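Local coordinates for Mlr3007 protein (Mesorhizobium loti, PDB 3QQM) that probably transfers amino groups between branched-chain amino acids and 2-oxoglutarate as a pyridoxal-phosphate-dependent class-IV aminotransferase, at residues T126-R129 with S130-L133. Numbering follows the deposited sequence.
Sequences THAR and SEYL. With EDO (1,2-ethanediol), chain S; EDO (1,2-ethanediol), chain T.
The guanidinium group of Arg129 meets the carbonyl of Tyr132 at its edge: NH2 donates to Tyr132 O at 2.9 Å, close to the guanidinium plane, yet it approaches that oxygen from above the carbonyl plane. NH1 likewise has its partner at the guanidinium edge, near the plane: O2 of a 1,2-ethanediol (chain T), probably from the crystallisation liquor, at 3.0 Å. The arginine chain, bent twice, at chi2 and chi3, turns forward along the departing backbone, and NH2 has a second acceptor in Ala137 O. Without this guanidinium, as with an alanine here, the carbonyls of Tyr132 and Ala137 would probably lose the donor they share, leaving the chain after the helix less firmly tied. The imidazole of His127 and the carboxylate of Glu131 lie obliquely, their planes 61° apart, with His127 ND1 4.0 Å from Glu131 OE2; what links them is Thr106 OG1, hydrogen-bonded to both.

The example illustrates how carbonyls in the last turn of a helix find donors. Helix 123-130, which packs Ala128 against strand 139-143 of the mixed sheet, keeps an i to i+4 bond from Ser130 N to Thr126 O (3.0 Å), then tightens as Glu131 N bonds Ala128 O, three residues back, at 3.1 Å. Ser130 OG, set between its backbone N and carbonyl carbon (chi1 75°), folds back to give His127 O a hydrogen bond of 2.7 Å, while Glu131 N reaches that oxygen only weakly. Past this turn the Tyr132 side chain touches Val140 of strand 139-143, and its OH is hydrogen-bonded to Leu103 O.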
ATOM      1  N   THR A 126       9.720   7.396   2.588  1.00 19.45           N
ATOM      2  CA  THR A 126       9.969   8.156   3.801  1.00 19.89           C
ATOM      3  C   THR A 126      10.459   9.562   3.429  1.00 20.03           C
ATOM      4  O   THR A 126      10.074  10.533   4.058  1.00 20.45           O
ATOM      5  CB  THR A 126      11.020   7.471   4.706  1.00 20.59           C
ATOM      6  OG1 THR A 126      10.499   6.233   5.205  1.00 20.85           O
ATOM      7  CG2 THR A 126      11.421   8.361   5.902  1.00 21.06           C
ATOM      8  N   HIS A 127      11.294   9.670   2.402  1.00 19.59           N
ATOM      9  CA  HIS A 127      11.796  10.980   1.990  1.00 20.05           C
ATOM     10  C   HIS A 127      10.651  11.848   1.411  1.00 19.64           C
ATOM     11  O   HIS A 127      10.554  13.038   1.727  1.00 19.60           O
ATOM     12  CB  HIS A 127      12.955  10.854   0.986  1.00 20.12           C
ATOM     13  CG  HIS A 127      13.565  12.162   0.620  1.00 21.32           C
ATOM     14  ND1 HIS A 127      13.155  12.890  -0.479  1.00 21.73           N
ATOM     15  CD2 HIS A 127      14.515  12.908   1.237  1.00 23.03           C
ATOM     16  CE1 HIS A 127      13.836  14.022  -0.532  1.00 23.02           C
ATOM     17  NE2 HIS A 127      14.673  14.056   0.494  1.00 24.58           N
ATOM     18  N   ALA A 128       9.780  11.230   0.610  1.00 18.48           N
ATOM     19  CA  ALA A 128       8.653  11.930   0.004  1.00 18.54           C
ATOM     20  C   ALA A 128       7.746  12.437   1.095  1.00 18.76           C
ATOM     21  O   ALA A 128       7.349  13.590   1.083  1.00 18.90           O
ATOM     22  CB  ALA A 128       7.875  11.022  -0.974  1.00 17.27           C
ATOM     23  N   ARG A 129       7.451  11.574   2.059  1.00 18.65           N
ATOM     24  CA  ARG A 129       6.598  11.931   3.190  1.00 19.00           C
ATOM     25  C   ARG A 129       7.193  13.104   4.001  1.00 20.00           C
ATOM     26  O   ARG A 129       6.467  13.998   4.427  1.00 20.39           O
ATOM     27  CB  ARG A 129       6.412  10.704   4.072  1.00 18.76           C
ATOM     28  CG  ARG A 129       5.511  10.842   5.336  1.00 19.22           C
ATOM     29  CD  ARG A 129       4.067  11.260   5.030  1.00 18.43           C
ATOM     30  NE  ARG A 129       3.900  12.699   4.930  1.00 19.22           N
ATOM     31  CZ  ARG A 129       2.719  13.320   4.889  1.00 19.96           C
ATOM     32  NH1 ARG A 129       1.583  12.637   4.892  1.00 19.24           N
ATOM     33  NH2 ARG A 129       2.676  14.646   4.836  1.00 20.30           N
ATOM     34  N   SER A 130       8.512  13.140   4.147  1.00 20.37           N
ATOM     35  CA  SER A 130       9.144  14.202   4.915  1.00 21.66           C
ATOM     36  C   SER A 130       9.103  15.582   4.211  1.00 22.04           C
ATOM     37  O   SER A 130       9.379  16.589   4.827  1.00 22.98           O
ATOM     38  CB  SER A 130      10.598  13.835   5.241  1.00 22.02           C
ATOM     39  OG  SER A 130      11.414  13.986   4.090  1.00 23.11           O
ATOM     40  N   GLU A 131       8.754  15.617   2.934  1.00 21.53           N
ATOM     41  CA  GLU A 131       8.677  16.872   2.210  1.00 22.19           C
ATOM     42  C   GLU A 131       7.520  17.765   2.644  1.00 22.52           C
ATOM     43  O   GLU A 131       7.576  18.966   2.424  1.00 22.78           O
ATOM     44  CB  GLU A 131       8.503  16.631   0.710  1.00 21.46           C
ATOM     45  CG  GLU A 131       9.630  15.869   0.064  1.00 22.04           C
ATOM     46  CD  GLU A 131       9.480  15.776  -1.448  1.00 22.34           C
ATOM     47  OE1 GLU A 131       8.937  16.731  -2.046  1.00 22.38           O
ATOM     48  OE2 GLU A 131       9.931  14.769  -2.036  1.00 22.30           O
ATOM     49  N   TYR A 132       6.471  17.166   3.214  1.00 22.09           N
ATOM     50  CA  TYR A 132       5.292  17.898   3.623  1.00 22.61           C
ATOM     51  C   TYR A 132       4.819  17.570   5.031  1.00 23.09           C
ATOM     52  O   TYR A 132       4.917  16.429   5.473  1.00 22.52           O
ATOM     53  CB  TYR A 132       4.142  17.566   2.677  1.00 22.03           C
ATOM     54  CG  TYR A 132       4.365  17.977   1.250  1.00 21.88           C
ATOM     55  CD1 TYR A 132       4.255  19.285   0.881  1.00 22.06           C
ATOM     56  CD2 TYR A 132       4.623  17.040   0.260  1.00 21.25           C
ATOM     57  CE1 TYR A 132       4.449  19.680  -0.415  1.00 22.17           C
ATOM     58  CE2 TYR A 132       4.816  17.434  -1.044  1.00 21.21           C
ATOM     59  CZ  TYR A 132       4.718  18.761  -1.367  1.00 21.74           C
ATOM     60  OH  TYR A 132       4.899  19.181  -2.654  1.00 22.33           O
ATOM     61  N   LEU A 133       4.254  18.576   5.703  1.00 24.12           N
ATOM     62  CA  LEU A 133       3.685  18.411   7.037  1.00 24.57           C
ATOM     63  C   LEU A 133       2.322  17.754   6.893  1.00 24.35           C
ATOM     64  O   LEU A 133       1.697  17.848   5.830  1.00 23.58           O
ATOM     65  CB  LEU A 133       3.521  19.750   7.715  1.00 25.61           C
ATOM     66  CG  LEU A 133       4.812  20.504   8.029  1.00 26.75           C
ATOM     67  CD1 LEU A 133       4.547  21.976   8.356  1.00 27.62           C
ATOM     68  CD2 LEU A 133       5.559  19.809   9.159  1.00 26.33           C
TER
HETATM   69  C1  EDO S 272       6.032   6.195   5.765  1.00 33.85           C
HETATM   70  O1  EDO S 272       5.283   7.013   4.860  1.00 34.77           O
HETATM   71  C2  EDO S 272       7.501   6.141   5.351  1.00 33.64           C
HETATM   72  O2  EDO S 272       8.072   4.829   5.588  1.00 32.84           O
HETATM   73  C1  EDO T 275       1.242   8.295   6.161  1.00 28.40           C
HETATM   74  O1  EDO T 275       2.078   9.005   7.077  1.00 28.94           O
HETATM   75  C2  EDO T 275       0.340   9.282   5.421  1.00 27.31           C
HETATM   76  O2  EDO T 275       0.944   9.734   4.212  1.00 24.83           O